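Local coordinates for protein gamma-resorcylate decarboxylase (Polaromonas, PDB 4QRO) that probably catalyses the manganese-dependent, non-oxidative decarboxylation of gamma-resorcylate (2,6-dihydroxybenzoate) to resorcinol, as a member of the amidohydrolase superfamily, at residues G217-G222 and L259-N264; I5-H10 and P160-P165; G222-M227 and I271-E276. All coordinates share one frame; numbering follows the deposited sequence.

Interaction 1: G217-G222 and L259-N264; sequences GHMGEG and LTTSGN. With 38L (2-nitrobenzene-1,3-diol), chain M.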
loop_
_atom_site.group_PDB
_atom_site.type_symbol
_atom_site.label_atom_id
_atom_site.label_comp_id
_atom_site.label_asym_id
_atom_site.label_seq_id
_atom_site.Cartn_x
_atom_site.Cartn_y
_atom_site.Cartn_z
ATOM N N GLY A 217 -3.279 -8.199 -9.744
ATOM C CA GLY A 217 -4.681 -7.886 -9.603
ATOM C C GLY A 217 -4.911 -6.639 -8.773
ATOM O O GLY A 217 -3.967 -5.969 -8.328
ATOM N N HIS A 218 -6.181 -6.364 -8.535
ATOM C CA HIS A 218 -6.587 -5.393 -7.505
ATOM C C HIS A 218 -6.050 -3.990 -7.810
ATOM O O HIS A 218 -5.706 -3.212 -6.919
ATOM C CB HIS A 218 -6.194 -5.932 -6.128
ATOM C CG HIS A 218 -6.558 -7.383 -5.940
ATOM N ND1 HIS A 218 -5.629 -8.403 -5.949
ATOM C CD2 HIS A 218 -7.772 -7.987 -5.859
ATOM C CE1 HIS A 218 -6.253 -9.572 -5.825
ATOM N NE2 HIS A 218 -7.550 -9.341 -5.762
ATOM N N MET A 219 -5.965 -3.687 -9.102
ATOM C CA MET A 219 -5.484 -2.391 -9.560
ATOM C C MET A 219 -4.006 -2.175 -9.241
ATOM O O MET A 219 -3.544 -1.035 -9.180
ATOM C CB MET A 219 -6.321 -1.264 -8.950
ATOM C CG MET A 219 -7.691 -1.096 -9.586
ATOM S SD MET A 219 -7.603 -0.790 -11.360
ATOM C CE MET A 219 -9.294 -0.317 -11.707
ATOM N N GLY A 220 -3.264 -3.261 -9.040
ATOM C CA GLY A 220 -1.850 -3.138 -8.763
ATOM C C GLY A 220 -1.503 -2.943 -7.311
ATOM O O GLY A 220 -0.413 -2.478 -7.020
ATOM N N GLU A 221 -2.442 -3.249 -6.399
ATOM C CA GLU A 221 -2.112 -3.501 -5.001
ATOM C C GLU A 221 -1.516 -2.215 -4.408
ATOM O O GLU A 221 -0.553 -2.257 -3.640
ATOM C CB GLU A 221 -1.121 -4.679 -4.887
ATOM C CG GLU A 221 -1.494 -5.960 -5.669
ATOM C CD GLU A 221 -2.695 -6.742 -5.117
ATOM O OE1 GLU A 221 -3.404 -6.220 -4.236
ATOM O OE2 GLU A 221 -2.966 -7.871 -5.628
ATOM N N GLY A 222 -2.086 -1.077 -4.808
ATOM C CA GLY A 222 -1.640 0.235 -4.297
ATOM C C GLY A 222 -0.447 0.868 -5.021
ATOM O O GLY A 222 -0.130 2.042 -4.808
ATOM N N LEU A 259 -1.934 -4.632 -14.978
ATOM C CA LEU A 259 -2.810 -4.598 -13.801
ATOM C C LEU A 259 -4.198 -5.052 -14.180
ATOM O O LEU A 259 -4.669 -4.675 -15.239
ATOM C CB LEU A 259 -2.945 -3.144 -13.284
ATOM C CG LEU A 259 -1.641 -2.373 -13.170
ATOM C CD1 LEU A 259 -1.906 -1.004 -12.505
ATOM C CD2 LEU A 259 -0.601 -3.187 -12.400
ATOM N N THR A 260 -4.872 -5.836 -13.329
ATOM C CA THR A 260 -6.293 -6.116 -13.555
ATOM C C THR A 260 -7.195 -5.372 -12.590
ATOM O O THR A 260 -6.731 -4.847 -11.591
ATOM C CB THR A 260 -6.649 -7.622 -13.549
ATOM O OG1 THR A 260 -6.852 -8.089 -12.212
ATOM C CG2 THR A 260 -5.576 -8.415 -14.215
ATOM N N THR A 261 -8.487 -5.340 -12.932
ATOM C CA THR A 261 -9.477 -4.630 -12.136
ATOM C C THR A 261 -10.099 -5.514 -11.044
ATOM O O THR A 261 -11.053 -5.119 -10.399
ATOM C CB THR A 261 -10.609 -4.056 -13.033
ATOM O OG1 THR A 261 -11.397 -5.128 -13.583
ATOM C CG2 THR A 261 -10.036 -3.194 -14.174
ATOM N N SER A 262 -9.556 -6.696 -10.802
ATOM C CA SER A 262 -10.185 -7.593 -9.864
ATOM C C SER A 262 -10.373 -6.967 -8.480
ATOM O O SER A 262 -9.455 -6.355 -7.923
ATOM C CB SER A 262 -9.369 -8.846 -9.714
ATOM O OG SER A 262 -8.069 -8.525 -9.257
ATOM N N GLY A 263 -11.577 -7.151 -7.936
ATOM C CA GLY A 263 -11.875 -6.779 -6.570
ATOM C C GLY A 263 -11.596 -5.330 -6.240
ATOM O O GLY A 263 -11.406 -4.996 -5.082
ATOM N N ASN A 264 -11.576 -4.454 -7.238
ATOM C CA ASN A 264 -11.273 -3.032 -6.962
ATOM C C ASN A 264 -12.078 -2.131 -7.918
ATOM O O ASN A 264 -11.558 -1.429 -8.804
ATOM C CB ASN A 264 -9.755 -2.794 -6.976
ATOM C CG ASN A 264 -9.317 -1.660 -6.020
ATOM O OD1 ASN A 264 -10.133 -0.829 -5.593
ATOM N ND2 ASN A 264 -8.032 -1.621 -5.707
HETATM O OAK 38L M . -7.939 -12.077 -4.568
HETATM N NAG 38L M . -8.657 -11.886 -3.625
HETATM O OAJ 38L M . -8.741 -10.744 -3.176
HETATM C CAA 38L M . -9.381 -12.970 -3.070
HETATM C CAF 38L M . -10.175 -12.718 -1.954
HETATM O OAH 38L M . -10.821 -11.524 -1.843
HETATM C CAE 38L M . -10.312 -13.680 -0.953
HETATM C CAD 38L M . -9.702 -14.923 -1.085
HETATM C CAC 38L M . -9.051 -15.245 -2.273
HETATM C CAB 38L M . -8.927 -14.289 -3.281
HETATM O OAI 38L M . -8.343 -14.648 -4.465
#
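Met219 N donates to Thr260 O over 2.9 Å. This backbone bond joins the loop 217-222 to the end of strand 257-260. Beside it, His218 N donates to the side chain of Ser262, with OG 3.0 Å from N. A third bond closes the contact: Asn264 ND2 donates a hydrogen bond to His218 O at 3.1 Å. The donor sits 66° above the carbonyl plane, while the oxygen lies close to the amide plane of Asn264.

The His218 ring is held at several points. Ser262 OG lies over one face, 3.5 Å above the plane and toward the rim. At the ring edge, ND1 donates to Glu221 OE2 at 2.7 Å, on the syn side but tilted out of the carboxylate plane. This bond fixes the ring rotation. NE2 points to the inhibitor 2-nitroresorcinol and makes a weak bond to its nitro oxygen OAK. NE2 is also hydrogen-bonded to Asp287, a manganese ligand. Ser262 OG in turn bonds Glu8, another ligand of the metal, so the serine ties the His218 backbone to the metal site.

Packing spreads outward from Met219. Its chain bends at chi2 (-58°), which lays CG against Asn264 CB and brings CE to 3.9 Å from Thr261 CG2. Leu259 CD2 rests on Gly220 CA. Gly217 CA packs closely between Thr260 OG1 and Ser262 OG.

Segment 217-222 follows strand 214-216. Segment 259-264 runs from the end of the neighbouring parallel strand 257-260 into a type II beta turn, Thr261 to Asn264. Both are loops at the C-terminal ends of parallel strands, and His218 lines the inhibitor pocket there. Helices 267-276 and 293-302 cover Met219, and Arg229 and Trp228 of the second subunit pack on His218 and Asn264.

Interaction 2: I5-H10 and P160-P165; sequences IALEEH and PFYLHP. With MN (manganese (II) ion), chain K; 38L (2-nitrobenzene-1,3-diol), chain M.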
loop_
_atom_site.group_PDB
_atom_site.type_symbol
_atom_site.label_atom_id
_atom_site.label_comp_id
_atom_site.label_asym_id
_atom_site.label_seq_id
_atom_site.Cartn_x
_atom_site.Cartn_y
_atom_site.Cartn_z
ATOM N N ILE A 5 -13.113 -10.395 -21.575
ATOM C CA ILE A 5 -12.213 -11.435 -21.148
ATOM C C ILE A 5 -11.844 -11.124 -19.697
ATOM O O ILE A 5 -11.564 -9.981 -19.355
ATOM C CB ILE A 5 -10.955 -11.489 -22.042
ATOM C CG1 ILE A 5 -11.336 -11.808 -23.501
ATOM C CG2 ILE A 5 -9.943 -12.473 -21.471
ATOM C CD1 ILE A 5 -10.222 -11.566 -24.492
ATOM N N ALA A 6 -11.888 -12.145 -18.855
ATOM C CA ALA A 6 -11.652 -11.997 -17.420
ATOM C C ALA A 6 -10.593 -12.998 -17.024
ATOM O O ALA A 6 -10.585 -14.115 -17.565
ATOM C CB ALA A 6 -12.943 -12.202 -16.682
ATOM N N LEU A 7 -9.632 -12.595 -16.193
ATOM C CA LEU A 7 -8.492 -13.473 -15.860
ATOM C C LEU A 7 -8.035 -13.574 -14.405
ATOM O O LEU A 7 -6.915 -13.992 -14.147
ATOM C CB LEU A 7 -7.274 -13.122 -16.743
ATOM C CG LEU A 7 -6.716 -11.698 -16.664
ATOM C CD1 LEU A 7 -5.207 -11.712 -16.803
ATOM C CD2 LEU A 7 -7.360 -10.795 -17.715
ATOM N N GLU A 8 -8.855 -13.149 -13.460
ATOM C CA GLU A 8 -8.668 -13.543 -12.070
ATOM C C GLU A 8 -9.954 -14.217 -11.628
ATOM O O GLU A 8 -10.780 -13.647 -10.914
ATOM C CB GLU A 8 -8.303 -12.364 -11.144
ATOM C CG GLU A 8 -7.605 -12.866 -9.885
ATOM C CD GLU A 8 -7.246 -11.784 -8.879
ATOM O OE1 GLU A 8 -7.524 -11.985 -7.668
ATOM O OE2 GLU A 8 -6.623 -10.781 -9.280
ATOM N N GLU A 9 -10.094 -15.462 -12.062
ATOM C CA GLU A 9 -11.339 -16.183 -12.014
ATOM C C GLU A 9 -10.967 -17.583 -11.492
ATOM O O GLU A 9 -10.276 -18.376 -12.160
ATOM C CB GLU A 9 -12.004 -16.247 -13.414
ATOM C CG GLU A 9 -11.870 -14.991 -14.317
ATOM C CD GLU A 9 -12.420 -13.697 -13.709
ATOM O OE1 GLU A 9 -11.703 -12.647 -13.730
ATOM O OE2 GLU A 9 -13.572 -13.704 -13.215
ATOM N N HIS A 10 -11.373 -17.846 -10.266
ATOM C CA HIS A 10 -10.824 -18.935 -9.512
ATOM C C HIS A 10 -11.753 -20.134 -9.433
ATOM O O HIS A 10 -12.970 -19.997 -9.478
ATOM C CB HIS A 10 -10.521 -18.486 -8.084
ATOM C CG HIS A 10 -9.586 -17.323 -7.981
ATOM N ND1 HIS A 10 -8.249 -17.410 -8.312
ATOM C CD2 HIS A 10 -9.780 -16.070 -7.501
ATOM C CE1 HIS A 10 -7.667 -16.244 -8.082
ATOM N NE2 HIS A 10 -8.571 -15.420 -7.575
ATOM N N PRO A 160 2.667 -14.786 -19.685
ATOM C CA PRO A 160 2.689 -13.950 -18.469
ATOM C C PRO A 160 2.619 -14.737 -17.167
ATOM O O PRO A 160 2.141 -15.884 -17.158
ATOM C CB PRO A 160 1.418 -13.098 -18.610
ATOM C CG PRO A 160 1.094 -13.124 -20.057
ATOM C CD PRO A 160 1.473 -14.508 -20.506
ATOM N N PHE A 161 3.015 -14.091 -16.067
ATOM C CA PHE A 161 3.022 -14.710 -14.731
ATOM C C PHE A 161 2.185 -13.794 -13.864
ATOM O O PHE A 161 2.523 -12.624 -13.745
ATOM C CB PHE A 161 4.487 -14.794 -14.243
ATOM C CG PHE A 161 4.682 -15.377 -12.857
ATOM C CD1 PHE A 161 4.424 -14.614 -11.710
ATOM C CD2 PHE A 161 5.199 -16.650 -12.690
ATOM C CE1 PHE A 161 4.608 -15.130 -10.450
ATOM C CE2 PHE A 161 5.421 -17.164 -11.414
ATOM C CZ PHE A 161 5.126 -16.408 -10.298
ATOM N N TYR A 162 1.119 -14.331 -13.279
ATOM C CA TYR A 162 0.171 -13.565 -12.451
ATOM C C TYR A 162 0.613 -13.751 -11.030
ATOM O O TYR A 162 0.560 -14.861 -10.498
ATOM C CB TYR A 162 -1.250 -14.097 -12.648
ATOM C CG TYR A 162 -2.364 -13.129 -12.305
ATOM C CD1 TYR A 162 -2.450 -12.540 -11.043
ATOM C CD2 TYR A 162 -3.361 -12.821 -13.249
ATOM C CE1 TYR A 162 -3.476 -11.657 -10.741
ATOM C CE2 TYR A 162 -4.389 -11.934 -12.958
ATOM C CZ TYR A 162 -4.443 -11.350 -11.706
ATOM O OH TYR A 162 -5.493 -10.481 -11.431
ATOM N N LEU A 163 1.085 -12.672 -10.403
ATOM C CA LEU A 163 1.562 -12.743 -9.041
ATOM C C LEU A 163 0.365 -12.334 -8.187
ATOM O O LEU A 163 0.040 -11.155 -8.077
ATOM C CB LEU A 163 2.783 -11.825 -8.849
ATOM C CG LEU A 163 3.301 -11.730 -7.397
ATOM C CD1 LEU A 163 3.896 -13.040 -6.925
ATOM C CD2 LEU A 163 4.335 -10.608 -7.262
ATOM N N HIS A 164 -0.322 -13.329 -7.638
ATOM C CA HIS A 164 -1.588 -13.149 -6.919
ATOM C C HIS A 164 -1.266 -13.083 -5.433
ATOM O O HIS A 164 -0.175 -13.511 -5.002
ATOM C CB HIS A 164 -2.509 -14.351 -7.245
ATOM C CG HIS A 164 -3.868 -14.299 -6.630
ATOM N ND1 HIS A 164 -4.145 -14.838 -5.391
ATOM C CD2 HIS A 164 -5.040 -13.812 -7.102
ATOM C CE1 HIS A 164 -5.427 -14.674 -5.128
ATOM N NE2 HIS A 164 -5.991 -14.059 -6.149
ATOM N N PRO A 165 -2.180 -12.527 -4.626
ATOM C CA PRO A 165 -1.837 -12.508 -3.195
ATOM C C PRO A 165 -1.901 -13.822 -2.439
ATOM O O PRO A 165 -2.468 -14.823 -2.909
ATOM C CB PRO A 165 -2.892 -11.556 -2.585
ATOM C CG PRO A 165 -3.380 -10.738 -3.727
ATOM C CD PRO A 165 -3.335 -11.655 -4.920
HETATM MN MN MN K . -8.193 -13.575 -6.356
HETATM O OAK 38L M . -7.939 -12.077 -4.568
HETATM N NAG 38L M . -8.657 -11.886 -3.625
HETATM O OAJ 38L M . -8.741 -10.744 -3.176
HETATM C CAA 38L M . -9.381 -12.970 -3.070
HETATM C CAF 38L M . -10.175 -12.718 -1.954
HETATM O OAH 38L M . -10.821 -11.524 -1.843
HETATM C CAE 38L M . -10.312 -13.680 -0.953
HETATM C CAD 38L M . -9.702 -14.923 -1.085
HETATM C CAC 38L M . -9.051 -15.245 -2.273
HETATM C CAB 38L M . -8.927 -14.289 -3.281
HETATM O OAI 38L M . -8.343 -14.648 -4.465
#
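Glu8 reaches from strand 4-11 to both Tyr162 and His164 of strand 161-164. Its CB already lies 3.4 Å from Tyr162 OH. CG is anti to the backbone N (chi1 -158°) and the chain stays extended beyond it, which carries the carboxylate across to the metal. CG and CD pass beside the same hydroxyl. The two oxygens then part. OE2 accepts a very short hydrogen bond from Tyr162 OH, 2.4 Å long. OE1 binds manganese at 2.2 Å. The carboxylate stands almost perpendicular to the Tyr162 ring, with 85° between the planes.

His10 NE2 and His164 NE2 bind the same ion, at 2.2 Å and 2.3 Å. The two imidazoles come from opposite directions with their planes 81° apart. His164 ND1 donates to Pro165 O, which helps to set the ring. Lower down, Leu7 CD1 packs on Tyr162 CE2 at 3.9 Å.

Asp287 and two inhibitor oxygens, OAK and OAI, complete six coordinating atoms. A metal site at the C-terminal ends of the barrel strands is characteristic of the amidohydrolase superfamily; here it holds one manganese.

Interaction 3: G222-M227 and I271-E276; sequences GLPYSM and IDAILE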
loop_
_atom_site.group_PDB
_atom_site.type_symbol
_atom_site.label_atom_id
_atom_site.label_comp_id
_atom_site.label_asym_id
_atom_site.label_seq_id
_atom_site.Cartn_x
_atom_site.Cartn_y
_atom_site.Cartn_z
ATOM N N GLY A 222 -2.086 -1.077 -4.808
ATOM C CA GLY A 222 -1.640 0.235 -4.297
ATOM C C GLY A 222 -0.447 0.868 -5.021
ATOM O O GLY A 222 -0.130 2.042 -4.808
ATOM N N LEU A 223 0.241 0.113 -5.876
ATOM C CA LEU A 223 1.495 0.610 -6.464
ATOM C C LEU A 223 1.356 1.946 -7.218
ATOM O O LEU A 223 2.246 2.784 -7.095
ATOM C CB LEU A 223 2.157 -0.465 -7.363
ATOM C CG LEU A 223 2.771 -1.660 -6.590
ATOM C CD1 LEU A 223 3.142 -2.794 -7.536
ATOM C CD2 LEU A 223 4.001 -1.286 -5.763
ATOM N N PRO A 224 0.283 2.134 -8.035
ATOM C CA PRO A 224 0.252 3.372 -8.853
ATOM C C PRO A 224 0.245 4.685 -8.033
ATOM O O PRO A 224 0.869 5.680 -8.418
ATOM C CB PRO A 224 -1.037 3.216 -9.661
ATOM C CG PRO A 224 -1.130 1.732 -9.878
ATOM C CD PRO A 224 -0.675 1.138 -8.560
ATOM N N TYR A 225 -0.418 4.651 -6.892
ATOM C CA TYR A 225 -0.582 5.824 -6.031
ATOM C C TYR A 225 0.743 6.274 -5.466
ATOM O O TYR A 225 0.975 7.467 -5.297
ATOM C CB TYR A 225 -1.554 5.489 -4.878
ATOM C CG TYR A 225 -2.035 6.665 -4.053
ATOM C CD1 TYR A 225 -3.185 7.381 -4.430
ATOM C CD2 TYR A 225 -1.376 7.044 -2.882
ATOM C CE1 TYR A 225 -3.652 8.452 -3.672
ATOM C CE2 TYR A 225 -1.837 8.123 -2.126
ATOM C CZ TYR A 225 -2.975 8.818 -2.522
ATOM O OH TYR A 225 -3.482 9.892 -1.765
ATOM N N SER A 226 1.582 5.310 -5.098
ATOM C CA SER A 226 2.825 5.578 -4.417
ATOM C C SER A 226 4.064 5.411 -5.321
ATOM O O SER A 226 5.206 5.514 -4.828
ATOM C CB SER A 226 2.949 4.675 -3.176
ATOM O OG SER A 226 1.862 4.868 -2.289
ATOM N N MET A 227 3.863 5.172 -6.616
ATOM C CA MET A 227 4.988 4.851 -7.503
ATOM C C MET A 227 5.965 6.036 -7.635
ATOM O O MET A 227 7.193 5.845 -7.598
ATOM C CB MET A 227 4.484 4.368 -8.886
ATOM C CG MET A 227 5.580 3.913 -9.840
ATOM S SD MET A 227 6.695 2.623 -9.240
ATOM C CE MET A 227 5.528 1.290 -8.932
ATOM N N ILE A 271 -8.900 5.515 -12.687
ATOM C CA ILE A 271 -8.422 6.734 -13.348
ATOM C C ILE A 271 -6.995 7.028 -12.930
ATOM O O ILE A 271 -6.169 7.368 -13.784
ATOM C CB ILE A 271 -9.334 7.952 -13.080
ATOM C CG1 ILE A 271 -10.705 7.769 -13.774
ATOM C CG2 ILE A 271 -8.696 9.267 -13.555
ATOM C CD1 ILE A 271 -11.712 8.815 -13.331
ATOM N N ASP A 272 -6.679 6.868 -11.646
ATOM C CA ASP A 272 -5.293 7.054 -11.203
ATOM C C ASP A 272 -4.380 6.076 -11.937
ATOM O O ASP A 272 -3.318 6.450 -12.427
ATOM C CB ASP A 272 -5.161 6.846 -9.704
ATOM C CG ASP A 272 -3.777 7.175 -9.193
ATOM O OD1 ASP A 272 -3.212 8.230 -9.550
ATOM O OD2 ASP A 272 -3.218 6.365 -8.467
ATOM N N ALA A 273 -4.781 4.815 -12.010
ATOM C CA ALA A 273 -3.920 3.841 -12.685
ATOM C C ALA A 273 -3.777 4.182 -14.159
ATOM O O ALA A 273 -2.670 4.056 -14.681
ATOM C CB ALA A 273 -4.404 2.406 -12.487
ATOM N N ILE A 274 -4.850 4.615 -14.828
ATOM C CA ILE A 274 -4.742 5.077 -16.246
ATOM C C ILE A 274 -3.689 6.197 -16.412
ATOM O O ILE A 274 -2.898 6.180 -17.344
ATOM C CB ILE A 274 -6.110 5.482 -16.842
ATOM C CG1 ILE A 274 -6.957 4.224 -17.088
ATOM C CG2 ILE A 274 -5.970 6.309 -18.118
ATOM C CD1 ILE A 274 -8.407 4.496 -17.416
ATOM N N LEU A 275 -3.650 7.127 -15.464
ATOM C CA LEU A 275 -2.774 8.282 -15.538
ATOM C C LEU A 275 -1.394 7.990 -15.037
ATOM O O LEU A 275 -0.504 8.870 -15.084
ATOM C CB LEU A 275 -3.386 9.450 -14.741
ATOM C CG LEU A 275 -4.677 10.043 -15.336
ATOM C CD1 LEU A 275 -5.198 11.156 -14.437
ATOM C CD2 LEU A 275 -4.484 10.562 -16.764
ATOM N N GLU A 276 -1.165 6.747 -14.598
ATOM C CA GLU A 276 0.144 6.346 -14.161
ATOM C C GLU A 276 0.742 5.276 -15.055
ATOM O O GLU A 276 1.883 5.398 -15.459
ATOM C CB GLU A 276 0.129 5.873 -12.701
ATOM C CG GLU A 276 -0.050 6.993 -11.673
ATOM C CD GLU A 276 1.194 7.849 -11.495
ATOM O OE1 GLU A 276 1.240 8.712 -10.580
ATOM O OE2 GLU A 276 2.156 7.633 -12.243
HETATM O O HOH W 1 2.639 7.770 -8.321
#
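Pro224 faces Ala273 where helix 223-232 passes helix 267-276. The axes of the short segments come within 9.1 Å and make an angle of 54°. The proline ring sets its CG 4.2 Å from Ala273 CB. The small alanine lets the backbones come close, with CA atoms 5.7 Å apart.

Asp272 and Glu276 lie one turn apart and reach different parts of the first helix. Asp272 has CG anti to its backbone N (chi1 -174°), which directs the carboxylate at the start of the other helix. OD2 comes 3.6 Å from Tyr225 CA and about as near to Tyr225 N. The Tyr225 side chain runs roughly at right angles to Asp272, and ring and carboxylate planes are 69° apart. The tyrosine leads away, and its OH is hydrogen-bonded to Met219 O of the second subunit.

Glu276 bends at chi2 and lays CG 3.6 Å from Pro224 O. A water bridges the two residues, 2.7 Å from Pro224 O and 2.8 Å from Glu276 OE1. OE1 also forms a salt bridge with Arg266 of the second subunit. The crossing helices are part of the dimer interface: Tyr225 of the second subunit packs on Pro224, Asp272 and Ala273.

The direct contact is thus mainly van der Waals. Its polar link runs through water, and the Asp272 carboxylate near the helix start would probably gain from the helix dipole.

Interaction 2 comes first along the chain, and the segments of interactions 1 and 3 then alternate. Interactions 1 and 2 have centres 10 Å apart and meet directly through side chains. Strands 161-164 and 257-260 belong to the same parallel sheet, while strand 4-11 pairs with strand 52-59. Both contacts touch the inhibitor. Interaction 3 lies about 11 Å from interaction 1, centre to centre. The two share Gly222, and Leu259 packs on Pro224 and Ala273. Interactions 2 and 3 do not touch: their centres are about 19 Å apart and their nearest atoms about 8 Å. The series therefore runs from the buried metal site, through the His218 loop, to helices packed against the second subunit.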